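Local coordinates for BrkA autotransporter (Bordetella pertussis, PDB 3QQ2), which forms, as the C-terminal translocator domain of a serum-resistance autotransporter, an outer-membrane beta-barrel pore through which the passenger domain reaches the bacterial surface, at residues G48-D54 with A66-Y72; A138-G144 with A160-R166; L214-E219 with G240-L244. The protein carries 1 engineered substitution. All coordinates share one frame. Numbering follows the deposited sequence.

Contact 1: G48-D54 with A66-Y72; sequences GLEIGLD and AGGLLGY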
loop_
_atom_site.group_PDB
_atom_site.type_symbol
_atom_site.label_atom_id
_atom_site.label_comp_id
_atom_site.label_asym_id
_atom_site.label_seq_id
_atom_site.Cartn_x
_atom_site.Cartn_y
_atom_site.Cartn_z
ATOM N N GLY A 48 -22.947 -15.308 3.887
ATOM C CA GLY A 48 -23.896 -14.487 3.120
ATOM C C GLY A 48 -25.398 -14.663 3.322
ATOM O O GLY A 48 -25.856 -15.607 3.979
ATOM N N LEU A 49 -26.167 -13.750 2.726
ATOM C CA LEU A 49 -27.616 -13.828 2.741
ATOM C C LEU A 49 -28.167 -13.306 1.426
ATOM O O LEU A 49 -27.978 -12.151 1.101
ATOM C CB LEU A 49 -28.140 -13.003 3.897
ATOM C CG LEU A 49 -29.609 -13.083 4.327
ATOM C CD1 LEU A 49 -30.491 -12.048 3.592
ATOM C CD2 LEU A 49 -30.188 -14.492 4.197
ATOM N N GLU A 50 -28.826 -14.160 0.655
ATOM C CA GLU A 50 -29.584 -13.715 -0.523
ATOM C C GLU A 50 -31.107 -13.652 -0.290
ATOM O O GLU A 50 -31.662 -14.371 0.559
ATOM C CB GLU A 50 -29.261 -14.571 -1.735
ATOM C CG GLU A 50 -28.275 -13.884 -2.613
ATOM C CD GLU A 50 -27.638 -14.778 -3.679
ATOM O OE1 GLU A 50 -27.632 -16.039 -3.548
ATOM O OE2 GLU A 50 -27.109 -14.185 -4.652
ATOM N N ILE A 51 -31.780 -12.782 -1.030
ATOM C CA ILE A 51 -33.235 -12.770 -0.993
ATOM C C ILE A 51 -33.728 -12.567 -2.397
ATOM O O ILE A 51 -33.095 -11.852 -3.159
ATOM C CB ILE A 51 -33.780 -11.743 0.010
ATOM C CG1 ILE A 51 -34.724 -12.435 0.938
ATOM C CG2 ILE A 51 -34.438 -10.539 -0.644
ATOM C CD1 ILE A 51 -34.354 -12.140 2.307
ATOM N N GLY A 52 -34.818 -13.218 -2.771
ATOM C CA GLY A 52 -35.164 -13.213 -4.168
ATOM C C GLY A 52 -36.546 -13.660 -4.558
ATOM O O GLY A 52 -37.291 -14.237 -3.763
ATOM N N LEU A 53 -36.881 -13.398 -5.812
ATOM C CA LEU A 53 -38.217 -13.608 -6.311
ATOM C C LEU A 53 -38.124 -13.898 -7.798
ATOM O O LEU A 53 -37.313 -13.306 -8.505
ATOM C CB LEU A 53 -39.068 -12.363 -6.027
ATOM C CG LEU A 53 -40.379 -12.158 -6.787
ATOM C CD1 LEU A 53 -41.456 -13.133 -6.368
ATOM C CD2 LEU A 53 -40.864 -10.755 -6.583
ATOM N N ASP A 54 -38.934 -14.839 -8.263
ATOM C CA ASP A 54 -39.037 -15.136 -9.691
ATOM C C ASP A 54 -40.494 -15.392 -10.038
ATOM O O ASP A 54 -41.278 -15.720 -9.160
ATOM C CB ASP A 54 -38.165 -16.340 -10.079
ATOM C CG ASP A 54 -38.244 -17.463 -9.073
ATOM O OD1 ASP A 54 -37.465 -17.454 -8.100
ATOM O OD2 ASP A 54 -39.101 -18.350 -9.244
ATOM N N ALA A 66 -37.964 -16.754 -14.269
ATOM C CA ALA A 66 -37.108 -15.577 -14.418
ATOM C C ALA A 66 -37.283 -14.772 -13.166
ATOM O O ALA A 66 -38.306 -14.915 -12.511
ATOM C CB ALA A 66 -37.514 -14.773 -15.632
ATOM N N GLY A 67 -36.298 -13.958 -12.805
ATOM C CA GLY A 67 -36.423 -13.116 -11.612
ATOM C C GLY A 67 -35.140 -12.465 -11.117
ATOM O O GLY A 67 -34.143 -12.431 -11.833
ATOM N N GLY A 68 -35.153 -11.967 -9.889
ATOM C CA GLY A 68 -34.041 -11.194 -9.387
ATOM C C GLY A 68 -33.774 -11.386 -7.907
ATOM O O GLY A 68 -34.528 -12.080 -7.220
ATOM N N LEU A 69 -32.707 -10.748 -7.420
ATOM C CA LEU A 69 -32.231 -10.955 -6.060
ATOM C C LEU A 69 -31.372 -9.828 -5.489
ATOM O O LEU A 69 -30.866 -8.989 -6.213
ATOM C CB LEU A 69 -31.472 -12.273 -5.970
ATOM C CG LEU A 69 -30.355 -12.608 -6.947
ATOM C CD1 LEU A 69 -29.052 -12.041 -6.450
ATOM C CD2 LEU A 69 -30.264 -14.107 -7.026
ATOM N N LEU A 70 -31.212 -9.862 -4.172
ATOM C CA LEU A 70 -30.536 -8.863 -3.379
ATOM C C LEU A 70 -29.715 -9.655 -2.408
ATOM O O LEU A 70 -30.238 -10.612 -1.805
ATOM C CB LEU A 70 -31.556 -8.128 -2.527
ATOM C CG LEU A 70 -32.173 -6.784 -2.900
ATOM C CD1 LEU A 70 -31.307 -5.623 -2.368
ATOM C CD2 LEU A 70 -32.403 -6.676 -4.400
ATOM N N GLY A 71 -28.459 -9.253 -2.211
ATOM C CA GLY A 71 -27.602 -9.951 -1.258
ATOM C C GLY A 71 -26.699 -9.111 -0.396
ATOM O O GLY A 71 -26.279 -8.034 -0.788
ATOM N N TYR A 72 -26.438 -9.607 0.805
ATOM C CA TYR A 72 -25.308 -9.183 1.618
ATOM C C TYR A 72 -24.245 -10.247 1.490
ATOM O O TYR A 72 -24.547 -11.380 1.098
ATOM C CB TYR A 72 -25.688 -9.138 3.080
ATOM C CG TYR A 72 -24.743 -8.296 3.902
ATOM C CD1 TYR A 72 -24.230 -7.084 3.393
ATOM C CD2 TYR A 72 -24.376 -8.674 5.215
ATOM C CE1 TYR A 72 -23.371 -6.278 4.150
ATOM C CE2 TYR A 72 -23.504 -7.856 5.999
ATOM C CZ TYR A 72 -23.015 -6.667 5.440
ATOM O OH TYR A 72 -22.177 -5.843 6.159
#

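Contact 2: A138-G144 with A160-R166; sequences AAWSLEG and AEVMLWR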
loop_
_atom_site.group_PDB
_atom_site.type_symbol
_atom_site.label_atom_id
_atom_site.label_comp_id
_atom_site.label_asym_id
_atom_site.label_seq_id
_atom_site.Cartn_x
_atom_site.Cartn_y
_atom_site.Cartn_z
ATOM N N ALA A 138 -18.607 -8.373 -10.432
ATOM C CA ALA A 138 -19.677 -9.002 -11.132
ATOM C C ALA A 138 -19.372 -10.487 -11.130
ATOM O O ALA A 138 -18.209 -10.901 -11.084
ATOM C CB ALA A 138 -19.721 -8.498 -12.517
ATOM N N ALA A 139 -20.407 -11.303 -11.199
ATOM C CA ALA A 139 -20.224 -12.731 -11.278
ATOM C C ALA A 139 -21.331 -13.262 -12.134
ATOM O O ALA A 139 -22.513 -12.999 -11.871
ATOM C CB ALA A 139 -20.291 -13.319 -9.910
ATOM N N TRP A 140 -20.966 -13.977 -13.181
ATOM C CA TRP A 140 -21.960 -14.561 -14.049
ATOM C C TRP A 140 -21.727 -16.051 -14.050
ATOM O O TRP A 140 -20.608 -16.513 -14.228
ATOM C CB TRP A 140 -21.845 -13.974 -15.455
ATOM C CG TRP A 140 -22.647 -14.693 -16.556
ATOM C CD1 TRP A 140 -23.902 -14.384 -16.990
ATOM C CD2 TRP A 140 -22.212 -15.810 -17.372
ATOM N NE1 TRP A 140 -24.275 -15.218 -18.013
ATOM C CE2 TRP A 140 -23.262 -16.104 -18.269
ATOM C CE3 TRP A 140 -21.041 -16.596 -17.419
ATOM C CZ2 TRP A 140 -23.182 -17.149 -19.212
ATOM C CZ3 TRP A 140 -20.963 -17.640 -18.360
ATOM C CH2 TRP A 140 -22.032 -17.901 -19.241
ATOM N N SER A 141 -22.775 -16.825 -13.839
ATOM C CA SER A 141 -22.594 -18.258 -13.854
ATOM C C SER A 141 -23.680 -18.897 -14.654
ATOM O O SER A 141 -24.777 -18.362 -14.811
ATOM C CB SER A 141 -22.628 -18.815 -12.453
ATOM O OG SER A 141 -23.943 -18.693 -11.953
ATOM N N LEU A 142 -23.352 -20.066 -15.157
ATOM C CA LEU A 142 -24.252 -20.812 -15.983
ATOM C C LEU A 142 -24.091 -22.244 -15.546
ATOM O O LEU A 142 -22.973 -22.744 -15.407
ATOM C CB LEU A 142 -23.907 -20.634 -17.464
ATOM C CG LEU A 142 -24.799 -21.258 -18.541
ATOM C CD1 LEU A 142 -24.419 -22.702 -18.729
ATOM C CD2 LEU A 142 -26.301 -21.096 -18.254
ATOM N N GLU A 143 -25.226 -22.889 -15.326
ATOM C CA GLU A 143 -25.260 -24.183 -14.712
ATOM C C GLU A 143 -26.365 -24.993 -15.305
ATOM O O GLU A 143 -27.434 -24.472 -15.568
ATOM C CB GLU A 143 -25.523 -23.989 -13.254
ATOM C CG GLU A 143 -25.859 -25.231 -12.544
ATOM C CD GLU A 143 -26.260 -24.926 -11.136
ATOM O OE1 GLU A 143 -27.277 -25.488 -10.675
ATOM O OE2 GLU A 143 -25.570 -24.095 -10.500
ATOM N N GLY A 144 -26.090 -26.273 -15.515
ATOM C CA GLY A 144 -27.068 -27.220 -16.064
ATOM C C GLY A 144 -26.887 -28.649 -15.544
ATOM O O GLY A 144 -25.942 -28.934 -14.789
ATOM N N ALA A 160 -23.180 -29.603 -14.214
ATOM C CA ALA A 160 -22.053 -28.806 -14.668
ATOM C C ALA A 160 -22.305 -27.301 -14.438
ATOM O O ALA A 160 -23.400 -26.789 -14.682
ATOM C CB ALA A 160 -21.743 -29.115 -16.122
ATOM N N GLU A 161 -21.284 -26.623 -13.932
ATOM C CA GLU A 161 -21.354 -25.219 -13.618
ATOM C C GLU A 161 -20.054 -24.529 -14.030
ATOM O O GLU A 161 -18.975 -24.782 -13.483
ATOM C CB GLU A 161 -21.641 -25.001 -12.117
ATOM C CG GLU A 161 -21.818 -23.490 -11.728
ATOM C CD GLU A 161 -22.045 -23.228 -10.224
ATOM O OE1 GLU A 161 -21.216 -23.673 -9.378
ATOM O OE2 GLU A 161 -23.052 -22.552 -9.896
ATOM N N VAL A 162 -20.170 -23.664 -15.026
ATOM C CA VAL A 162 -19.121 -22.699 -15.330
ATOM C C VAL A 162 -19.454 -21.368 -14.622
ATOM O O VAL A 162 -20.607 -20.986 -14.524
ATOM C CB VAL A 162 -18.915 -22.557 -16.868
ATOM C CG1 VAL A 162 -20.149 -23.022 -17.623
ATOM C CG2 VAL A 162 -18.556 -21.127 -17.266
ATOM N N MET A 163 -18.440 -20.696 -14.102
ATOM C CA MET A 163 -18.629 -19.440 -13.385
ATOM C C MET A 163 -17.562 -18.418 -13.824
ATOM O O MET A 163 -16.380 -18.746 -13.902
ATOM C CB MET A 163 -18.592 -19.708 -11.877
ATOM C CG MET A 163 -18.236 -18.533 -10.994
ATOM S SD MET A 163 -19.667 -17.868 -10.130
ATOM C CE MET A 163 -18.879 -16.615 -9.119
ATOM N N LEU A 164 -17.991 -17.198 -14.154
ATOM C CA LEU A 164 -17.075 -16.110 -14.518
ATOM C C LEU A 164 -17.266 -14.977 -13.538
ATOM O O LEU A 164 -18.392 -14.655 -13.188
ATOM C CB LEU A 164 -17.328 -15.586 -15.944
ATOM C CG LEU A 164 -17.412 -16.480 -17.207
ATOM C CD1 LEU A 164 -17.194 -15.674 -18.511
ATOM C CD2 LEU A 164 -16.460 -17.689 -17.188
ATOM N N TRP A 165 -16.183 -14.379 -13.068
ATOM C CA TRP A 165 -16.340 -13.162 -12.300
ATOM C C TRP A 165 -15.153 -12.221 -12.337
ATOM O O TRP A 165 -14.011 -12.671 -12.493
ATOM C CB TRP A 165 -16.722 -13.478 -10.870
ATOM C CG TRP A 165 -15.721 -14.202 -10.139
ATOM C CD1 TRP A 165 -15.637 -15.535 -10.005
ATOM C CD2 TRP A 165 -14.638 -13.644 -9.396
ATOM N NE1 TRP A 165 -14.558 -15.866 -9.226
ATOM C CE2 TRP A 165 -13.928 -14.717 -8.834
ATOM C CE3 TRP A 165 -14.187 -12.335 -9.163
ATOM C CZ2 TRP A 165 -12.782 -14.533 -8.045
ATOM C CZ3 TRP A 165 -13.049 -12.146 -8.370
ATOM C CH2 TRP A 165 -12.362 -13.241 -7.823
ATOM N N ARG A 166 -15.440 -10.920 -12.197
ATOM C CA ARG A 166 -14.403 -9.912 -12.121
ATOM C C ARG A 166 -14.536 -9.038 -10.908
ATOM O O ARG A 166 -15.614 -8.650 -10.508
ATOM C CB ARG A 166 -14.293 -9.043 -13.378
ATOM C CG ARG A 166 -12.814 -8.572 -13.569
ATOM C CD ARG A 166 -12.592 -7.164 -14.159
ATOM N NE ARG A 166 -12.399 -7.170 -15.613
ATOM C CZ ARG A 166 -13.301 -6.750 -16.507
ATOM N NH1 ARG A 166 -14.487 -6.268 -16.123
ATOM N NH2 ARG A 166 -13.011 -6.795 -17.800
#

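Contact 3: L214-E219 with G240-L244; sequences LGWTQE and GRVEL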
loop_
_atom_site.group_PDB
_atom_site.type_symbol
_atom_site.label_atom_id
_atom_site.label_comp_id
_atom_site.label_asym_id
_atom_site.label_seq_id
_atom_site.Cartn_x
_atom_site.Cartn_y
_atom_site.Cartn_z
ATOM N N LEU A 214 -20.987 -35.591 -4.578
ATOM C CA LEU A 214 -19.553 -35.544 -4.855
ATOM C C LEU A 214 -19.259 -34.550 -5.943
ATOM O O LEU A 214 -19.921 -34.560 -6.984
ATOM C CB LEU A 214 -19.019 -36.897 -5.292
ATOM C CG LEU A 214 -17.617 -36.875 -5.920
ATOM C CD1 LEU A 214 -16.507 -37.087 -4.893
ATOM C CD2 LEU A 214 -17.549 -37.916 -6.993
ATOM N N GLY A 215 -18.247 -33.716 -5.715
ATOM C CA GLY A 215 -17.917 -32.658 -6.659
ATOM C C GLY A 215 -16.451 -32.359 -6.863
ATOM O O GLY A 215 -15.640 -32.488 -5.954
ATOM N N TRP A 216 -16.122 -31.955 -8.076
ATOM C CA TRP A 216 -14.817 -31.420 -8.375
ATOM C C TRP A 216 -14.960 -29.968 -8.834
ATOM O O TRP A 216 -15.947 -29.609 -9.499
ATOM C CB TRP A 216 -14.179 -32.240 -9.479
ATOM C CG TRP A 216 -12.862 -31.722 -9.969
ATOM C CD1 TRP A 216 -11.637 -31.864 -9.364
ATOM C CD2 TRP A 216 -12.629 -31.012 -11.185
ATOM N NE1 TRP A 216 -10.659 -31.278 -10.129
ATOM C CE2 TRP A 216 -11.237 -30.746 -11.251
ATOM C CE3 TRP A 216 -13.458 -30.580 -12.231
ATOM C CZ2 TRP A 216 -10.657 -30.064 -12.320
ATOM C CZ3 TRP A 216 -12.881 -29.896 -13.299
ATOM C CH2 TRP A 216 -11.492 -29.645 -13.330
ATOM N N THR A 217 -13.986 -29.131 -8.471
ATOM C CA THR A 217 -13.922 -27.779 -9.017
ATOM C C THR A 217 -12.513 -27.211 -9.060
ATOM O O THR A 217 -11.676 -27.502 -8.201
ATOM C CB THR A 217 -14.873 -26.803 -8.300
ATOM O OG1 THR A 217 -15.150 -25.700 -9.165
ATOM C CG2 THR A 217 -14.282 -26.288 -6.998
ATOM N N GLN A 218 -12.266 -26.395 -10.074
ATOM C CA GLN A 218 -10.975 -25.755 -10.232
ATOM C C GLN A 218 -11.164 -24.302 -10.628
ATOM O O GLN A 218 -12.289 -23.858 -10.858
ATOM C CB GLN A 218 -10.148 -26.489 -11.291
ATOM C CG GLN A 218 -10.786 -26.504 -12.694
ATOM C CD GLN A 218 -9.761 -26.682 -13.814
ATOM O OE1 GLN A 218 -9.784 -25.943 -14.807
ATOM N NE2 GLN A 218 -8.853 -27.660 -13.660
ATOM N N GLU A 219 -10.052 -23.579 -10.737
ATOM C CA GLU A 219 -10.061 -22.155 -11.032
ATOM C C GLU A 219 -8.905 -21.751 -11.888
ATOM O O GLU A 219 -7.795 -21.818 -11.406
ATOM C CB GLU A 219 -9.841 -21.362 -9.747
ATOM C CG GLU A 219 -10.967 -21.350 -8.751
ATOM C CD GLU A 219 -10.979 -20.076 -7.928
ATOM O OE1 GLU A 219 -10.001 -19.285 -8.026
ATOM O OE2 GLU A 219 -11.973 -19.873 -7.190
ATOM N N GLY A 240 -7.899 -26.235 -8.033
ATOM C CA GLY A 240 -8.362 -27.627 -8.133
ATOM C C GLY A 240 -8.556 -28.317 -6.788
ATOM O O GLY A 240 -7.747 -28.144 -5.862
ATOM N N ARG A 241 -9.631 -29.110 -6.693
ATOM C CA ARG A 241 -10.087 -29.722 -5.424
ATOM C C ARG A 241 -11.338 -30.561 -5.560
ATOM O O ARG A 241 -12.105 -30.399 -6.507
ATOM C CB ARG A 241 -10.388 -28.659 -4.372
ATOM C CG ARG A 241 -11.540 -27.772 -4.714
ATOM C CD ARG A 241 -11.865 -26.931 -3.535
ATOM N NE ARG A 241 -13.234 -26.442 -3.622
ATOM C CZ ARG A 241 -13.570 -25.215 -3.996
ATOM N NH1 ARG A 241 -12.620 -24.324 -4.317
ATOM N NH2 ARG A 241 -14.869 -24.897 -4.043
ATOM N N VAL A 242 -11.552 -31.423 -4.568
ATOM C CA VAL A 242 -12.675 -32.355 -4.572
ATOM C C VAL A 242 -13.564 -32.076 -3.380
ATOM O O VAL A 242 -13.074 -31.733 -2.303
ATOM C CB VAL A 242 -12.214 -33.849 -4.604
ATOM C CG1 VAL A 242 -11.539 -34.267 -3.297
ATOM C CG2 VAL A 242 -13.381 -34.772 -4.921
ATOM N N GLU A 243 -14.870 -32.209 -3.589
ATOM C CA GLU A 243 -15.844 -31.905 -2.548
ATOM C C GLU A 243 -16.895 -33.000 -2.315
ATOM O O GLU A 243 -17.402 -33.647 -3.255
ATOM C CB GLU A 243 -16.462 -30.508 -2.750
ATOM C CG GLU A 243 -17.134 -30.281 -4.098
ATOM C CD GLU A 243 -16.733 -28.992 -4.795
ATOM O OE1 GLU A 243 -16.580 -27.936 -4.136
ATOM O OE2 GLU A 243 -16.577 -29.033 -6.034
ATOM N N LEU A 244 -17.168 -33.199 -1.024
ATOM C CA LEU A 244 -18.065 -34.228 -0.489
ATOM C C LEU A 244 -19.009 -33.573 0.490
ATOM O O LEU A 244 -18.581 -32.836 1.385
ATOM C CB LEU A 244 -17.278 -35.297 0.268
ATOM C CG LEU A 244 -16.590 -36.421 -0.507
ATOM C CD1 LEU A 244 -17.600 -37.202 -1.348
ATOM C CD2 LEU A 244 -15.459 -35.881 -1.364
#

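Contact 1: G48-D54 with A66-Y72
Neighbouring antiparallel strands 42-57 and 62-78 of the barrel wall, a beta hairpin, meet here with segment axes 4.6 Å apart at 163°. Hydrogen-bonded pairs Leu49-Tyr72, Ile51-Leu70 and Leu53-Gly68 carry the ladder; Ile51 N to Leu70 O is 2.8 Å, while Leu49 N to Tyr72 O, at 3.3 Å, is weak. The side chains of Leu49, Ile51, Leu53, Leu70 and Tyr72 lie on the outer surface. Leu49 and Leu53, both chi1 t, stay more than 4.5 Å from strand 62-78. Ile51 and Leu70 have chi1 between wells and touch near their bases, Ile51 CG2 to Leu70 CB 4.2 Å, their ends leading apart; Tyr72, with chi1 t, carries its ring away from strand 42-57. On the other face, Glu50 has a strained chi1 (-99°, between wells) and an extended chi2, which bring its OE2 to 3.4 Å from CD1 of Leu69, a p,p rotamer. Gly71 opposite Glu50 and Gly52 opposite Leu69 leave room beside these side chains. The Glu50 carboxylate is bridged by Arg26 and Arg111 and bonded to His91; Asp54, chi1 p, turns its carboxylate away from strand 62-78 to Tyr95 and Arg281. The chemistry thus splits between the faces: a largely apolar skin outside, with Tyr72 at one end, consistent with facing lipid, and buried acids neutralised by arginines from other strands inside the pore.

Contact 2: A138-G144 with A160-R166
Starting at Ala138, whose N and O each bond the backbone of Arg166 at 3.0 Å (to its O and N, respectively), the strand runs antiparallel to 160-166, at 169°. Ala139 turns to the barrel interior, its CB 3.7 Å from both Met163 CE and Trp165 CB. Trp140 emerges on the outer face: its ring edge meets Leu164, CE3 to CG 3.6 Å, while Trp140 N binds Leu164 O at 2.7 Å. Inward again, Ser141 places CB 3.9 Å from Met163 SD. Leu142 N bonds Val162 O at 3.0 Å, and Leu142 CD1 loosely meets Val162 CG1 at 4.4 Å. Glu143 points inward beside Glu161, OE2 to OE2 only 3.0 Å, like charges brought close. Gly144 closes the ladder, its N 2.9 Å from Ala160 O. This hairpin therefore gives the transmembrane wall a mainly apolar outer surface, with Arg166 at one end, whereas its inner face crowds two carboxylates, one of them compensated by the salt bridge from Glu161 OE1 to Arg191 of the adjoining strand 186-201.

Contact 3: L214-E219 with G240-L244
This is an edge-to-edge antiparallel pairing of strands 207-221 and 241-252, adjacent staves of the barrel wall whose connection is largely unmodelled. The segment axes approach to 4.4 Å at 153°. Gly215 and Glu243 form a tight hydrogen-bonded pair, Gly215 N to Glu243 O 2.6 Å and Glu243 N to Gly215 O 2.5 Å, and Thr217 N adds a bond to Arg241 O at 3.0 Å. CA-H...O contacts accompany these, such as Gly240 CA to Thr217 O at 3.3 Å. On the outer face, Leu214 CD1 packs 3.7 Å from Leu244 CD1 and 3.9 Å from Val242 CG2, and the Trp216 ring brings CD1 to 3.2 Å from Arg241 O. The inner face is polar. Gly215 leaves the space that Glu243 fills: a CB there would clash with Glu243 CG. Thr217 CG2 sits over one face of the Arg241 guanidinium, 3.3 Å from its CZ, and Arg241 NH2 makes a weak, 3.5 Å salt bridge to Glu243 OE1. Thr217 OG1 bonds to Gly190 and Arg191 of strand 186-201. The wall is therefore sealed by backbone bonds and covered outside by Leu214, Trp216, Val242 and Leu244, while inward-facing charges pair along one strand and, weakly, from Glu243 across strand 207-221 to Arg191, in keeping with a hydrophilic pore lining.

Overall arrangement
All three contacts lie in one closed antiparallel sheet, the beta barrel of the autotransporter translocator domain, and follow one another along the chain: contact 1 (strands 42-57 and 62-78), contact 2 (130-149 and 154-173), contact 3 (207-221 and 241-252). Centres of contacts 1 and 2 are 16 Å apart, those of 2 and 3 are 15 Å, and those of 1 and 3 are 25 Å, across the chain's centre. None touches another. Strand 186-201 bridges contacts 2 and 3, its Arg191 meeting Glu161 and Thr217. Arg111 of strand 104-120 salt-bridges Glu50 of contact 1, while its backbone pairs with Ala139 of contact 2. Together they sample one continuous wall around the translocation pore.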